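Local coordinates for neuraminidase (Influenza A virus, PDB 4GDI), which forms the box-shaped tetrameric head of a bat influenza neuraminidase-like spike, a beta-propeller whose putative active site has diverged from that of sialidases, at the interface of chains A and B. Sequence-based numbering; all coordinates share one arbitrary frame. Chains: chain A/B, Neuraminidase.

The interface of chains A and B. Residues chain A 25-28, 30, 85, 87; chain B 73, 80, 90, 93-95.
B:Met95 of strand 94-98 packs against A:His25, A:Arg26 and A:Phe28 at a mixed apolar and backbone-polar interface where different surfaces of two copies of the protein meet, one of the contacts that hold the homotetramer together. Its CG lies anti to the backbone N (chi1 -176°), which carries the long, pliable side chain toward chain A, and a bend at chi3 (-93°) turns the methyl onto the aromatic ring. There CE sits over one face of A:Phe28, 3.8 Å from the ring centroid, in a CH-pi contact. CA of A:Ala87 lies over the opposite face, toward the rim, giving the phenyl a neighbour on each side. The polarisable sulphur suits a mixed setting: SD lies 3.3 Å from ND1 of A:His25, whose side chain crosses the methionine at about a right angle, and also approaches the carbonyl O of A:Arg26. B:Tyr80 brings its phenol OH 3.7 Å from CE2 of A:Phe28, while CA of B:Met95 lies over one face of its ring, toward the rim. Some backbone groups are paired directly, others through water. The amide N of B:Met95 donates a nearly straight hydrogen bond (173° at H) to a lone pair of A:Gly85 O, 3.0 Å away. Small A:Gly85 and A:Ala87 probably help the main chains approach, and two touching waters bridge the chains: water 2 joins A:Gly85 O to B:Ser93 O, and water 1 lies 2.8 Å from A:Ala87 N and 2.7 Å from B:Leu90 O.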
ATOM      1  N   HIS A  25       8.529   5.061 -19.520  1.00 24.15           N
ATOM      2  CA  HIS A  25       7.830   3.884 -19.031  1.00 27.84           C
ATOM      3  C   HIS A  25       7.483   3.010 -20.219  1.00 28.87           C
ATOM      4  O   HIS A  25       6.744   3.414 -21.098  1.00 28.42           O
ATOM      5  CB  HIS A  25       6.569   4.303 -18.248  1.00 24.34           C
ATOM      6  CG  HIS A  25       5.623   3.176 -17.949  1.00 43.90           C
ATOM      7  ND1 HIS A  25       5.673   2.450 -16.778  1.00 47.88           N
ATOM      8  CD2 HIS A  25       4.581   2.673 -18.657  1.00 47.24           C
ATOM      9  CE1 HIS A  25       4.717   1.535 -16.786  1.00 49.67           C
ATOM     10  NE2 HIS A  25       4.040   1.649 -17.914  1.00 46.18           N
ATOM     11  N   ARG A  26       8.065   1.823 -20.282  1.00 32.26           N
ATOM     12  CA  ARG A  26       7.617   0.845 -21.255  1.00 29.23           C
ATOM     13  C   ARG A  26       6.411   0.138 -20.666  1.00 35.26           C
ATOM     14  O   ARG A  26       6.310  -0.036 -19.450  1.00 36.37           O
ATOM     15  CB  ARG A  26       8.729  -0.146 -21.576  1.00 36.45           C
ATOM     16  CG  ARG A  26       9.958   0.538 -22.103  1.00 35.03           C
ATOM     17  CD  ARG A  26      11.023  -0.436 -22.499  1.00 55.22           C
ATOM     18  NE  ARG A  26      10.660  -1.128 -23.723  1.00 54.34           N
ATOM     19  CZ  ARG A  26      11.535  -1.713 -24.526  1.00 45.70           C
ATOM     20  NH1 ARG A  26      12.828  -1.690 -24.229  1.00 43.99           N
ATOM     21  NH2 ARG A  26      11.113  -2.318 -25.622  1.00 46.90           N
ATOM     22  N   GLY A  27       5.478  -0.247 -21.513  1.00 29.94           N
ATOM     23  CA  GLY A  27       4.342  -1.006 -21.034  1.00 35.42           C
ATOM     24  C   GLY A  27       4.854  -2.262 -20.361  1.00 32.37           C
ATOM     25  O   GLY A  27       5.927  -2.756 -20.697  1.00 29.28           O
ATOM     26  N   PHE A  28       4.105  -2.778 -19.399  1.00 25.44           N
ATOM     27  CA  PHE A  28       4.480  -4.044 -18.797  1.00 34.12           C
ATOM     28  C   PHE A  28       4.504  -5.088 -19.927  1.00 35.16           C
ATOM     29  O   PHE A  28       3.627  -5.089 -20.792  1.00 27.08           O
ATOM     30  CB  PHE A  28       3.532  -4.386 -17.643  1.00 37.42           C
ATOM     31  CG  PHE A  28       3.766  -3.534 -16.419  1.00 39.39           C
ATOM     32  CD1 PHE A  28       3.143  -2.300 -16.281  1.00 37.16           C
ATOM     33  CD2 PHE A  28       4.644  -3.947 -15.428  1.00 34.99           C
ATOM     34  CE1 PHE A  28       3.377  -1.501 -15.161  1.00 43.17           C
ATOM     35  CE2 PHE A  28       4.889  -3.152 -14.307  1.00 38.37           C
ATOM     36  CZ  PHE A  28       4.254  -1.931 -14.175  1.00 39.93           C
ATOM     37  N   TRP A  30       3.734  -8.011 -20.902  1.00 29.12           N
ATOM     38  CA  TRP A  30       2.876  -9.195 -20.914  1.00 37.13           C
ATOM     39  C   TRP A  30       2.751  -9.812 -22.312  1.00 44.98           C
ATOM     40  O   TRP A  30       2.990  -9.159 -23.327  1.00 37.28           O
ATOM     41  CB  TRP A  30       1.483  -8.858 -20.378  1.00 37.33           C
ATOM     42  CG  TRP A  30       1.490  -8.160 -19.029  1.00 36.92           C
ATOM     43  CD1 TRP A  30       0.701  -7.115 -18.651  1.00 34.25           C
ATOM     44  CD2 TRP A  30       2.331  -8.452 -17.903  1.00 33.18           C
ATOM     45  NE1 TRP A  30       0.983  -6.747 -17.357  1.00 33.35           N
ATOM     46  CE2 TRP A  30       1.982  -7.547 -16.876  1.00 36.34           C
ATOM     47  CE3 TRP A  30       3.339  -9.388 -17.661  1.00 39.16           C
ATOM     48  CZ2 TRP A  30       2.605  -7.549 -15.634  1.00 30.48           C
ATOM     49  CZ3 TRP A  30       3.956  -9.393 -16.417  1.00 47.90           C
ATOM     50  CH2 TRP A  30       3.586  -8.477 -15.422  1.00 41.48           C
ATOM     51  N   GLY A  85       3.855   3.622 -12.380  1.00 30.53           N
ATOM     52  CA  GLY A  85       4.881   2.611 -12.161  1.00 32.29           C
ATOM     53  C   GLY A  85       4.410   1.232 -11.714  1.00 33.46           C
ATOM     54  O   GLY A  85       5.228   0.308 -11.576  1.00 27.33           O
ATOM     55  N   ALA A  87       1.687  -2.146 -12.222  1.00 28.38           N
ATOM     56  CA  ALA A  87       0.691  -2.888 -12.980  1.00 30.60           C
ATOM     57  C   ALA A  87      -0.687  -2.691 -12.350  1.00 24.62           C
ATOM     58  O   ALA A  87      -0.817  -2.512 -11.134  1.00 24.59           O
ATOM     59  CB  ALA A  87       1.045  -4.366 -13.005  1.00 30.76           C
TER
ATOM     60  N   MET B  73       9.550 -10.188 -20.681  1.00 26.31           N
ATOM     61  CA  MET B  73      10.253  -9.467 -19.622  1.00 35.34           C
ATOM     62  C   MET B  73      11.782  -9.622 -19.664  1.00 35.18           C
ATOM     63  O   MET B  73      12.519  -8.723 -19.231  1.00 31.67           O
ATOM     64  CB  MET B  73       9.720  -9.871 -18.241  1.00 23.21           C
ATOM     65  CG  MET B  73      10.281  -9.029 -17.088  1.00 30.14           C
ATOM     66  SD  MET B  73       9.442  -9.309 -15.493  1.00 30.40           S
ATOM     67  CE  MET B  73       7.952  -8.329 -15.681  1.00 44.01           C
ATOM     68  N   TYR B  80      13.628  -1.589 -11.764  1.00 19.08           N
ATOM     69  CA  TYR B  80      12.611  -1.556 -10.712  1.00 20.46           C
ATOM     70  C   TYR B  80      13.226  -1.282  -9.352  1.00 24.38           C
ATOM     71  O   TYR B  80      14.425  -1.439  -9.150  1.00 18.18           O
ATOM     72  CB  TYR B  80      11.905  -2.900 -10.595  1.00 19.33           C
ATOM     73  CG  TYR B  80      10.950  -3.256 -11.701  1.00 16.53           C
ATOM     74  CD1 TYR B  80      11.420  -3.629 -12.950  1.00 22.95           C
ATOM     75  CD2 TYR B  80       9.574  -3.263 -11.485  1.00 20.59           C
ATOM     76  CE1 TYR B  80      10.558  -3.988 -13.959  1.00 25.07           C
ATOM     77  CE2 TYR B  80       8.696  -3.632 -12.502  1.00 25.61           C
ATOM     78  CZ  TYR B  80       9.206  -3.996 -13.734  1.00 26.42           C
ATOM     79  OH  TYR B  80       8.376  -4.344 -14.768  1.00 30.50           O
ATOM     80  N   LEU B  90       4.144  -7.448  -7.731  1.00 36.61           N
ATOM     81  CA  LEU B  90       3.505  -6.409  -8.537  1.00 33.61           C
ATOM     82  C   LEU B  90       2.932  -5.299  -7.672  1.00 26.71           C
ATOM     83  O   LEU B  90       2.761  -4.182  -8.140  1.00 36.03           O
ATOM     84  CB  LEU B  90       2.424  -7.007  -9.431  1.00 38.71           C
ATOM     85  CG  LEU B  90       2.984  -7.848 -10.575  1.00 41.61           C
ATOM     86  CD1 LEU B  90       1.855  -8.451 -11.397  1.00 49.30           C
ATOM     87  CD2 LEU B  90       3.901  -7.007 -11.447  1.00 38.25           C
ATOM     88  N   SER B  93       6.604  -3.423  -5.932  1.00 31.94           N
ATOM     89  CA  SER B  93       7.723  -2.983  -6.746  1.00 28.71           C
ATOM     90  C   SER B  93       7.260  -1.906  -7.698  1.00 23.77           C
ATOM     91  O   SER B  93       6.144  -1.929  -8.194  1.00 25.79           O
ATOM     92  CB  SER B  93       8.335  -4.133  -7.551  1.00 38.36           C
ATOM     93  OG  SER B  93       8.950  -5.077  -6.710  1.00 41.54           O
ATOM     94  N   GLU B  94       8.144  -0.959  -7.940  1.00 24.01           N
ATOM     95  CA  GLU B  94       7.842   0.171  -8.784  1.00 26.42           C
ATOM     96  C   GLU B  94       8.752   0.127  -9.999  1.00 21.59           C
ATOM     97  O   GLU B  94       9.961   0.016  -9.857  1.00 26.49           O
ATOM     98  CB  GLU B  94       8.094   1.441  -7.980  1.00 29.98           C
ATOM     99  CG  GLU B  94       8.112   2.701  -8.795  1.00 34.39           C
ATOM    100  CD  GLU B  94       8.484   3.916  -7.952  1.00 52.38           C
ATOM    101  OE1 GLU B  94       9.051   3.732  -6.854  1.00 60.20           O
ATOM    102  OE2 GLU B  94       8.218   5.054  -8.392  1.00 56.27           O
ATOM    103  N   MET B  95       8.169   0.205 -11.189  1.00 18.83           N
ATOM    104  CA  MET B  95       8.949   0.293 -12.412  1.00 22.69           C
ATOM    105  C   MET B  95       9.457   1.728 -12.546  1.00 25.37           C
ATOM    106  O   MET B  95       8.681   2.674 -12.520  1.00 21.86           O
ATOM    107  CB  MET B  95       8.082  -0.098 -13.610  1.00 29.65           C
ATOM    108  CG  MET B  95       8.823  -0.142 -14.929  1.00 26.94           C
ATOM    109  SD  MET B  95       7.717  -0.079 -16.345  1.00 32.98           S
ATOM    110  CE  MET B  95       7.489  -1.826 -16.679  1.00 26.71           C
TER
HETATM  111  O   HOH W   1       3.495  -3.582 -10.644  1.00 31.08           O
HETATM  112  O   HOH W   2       5.764  -2.578 -10.861  1.00 35.33           O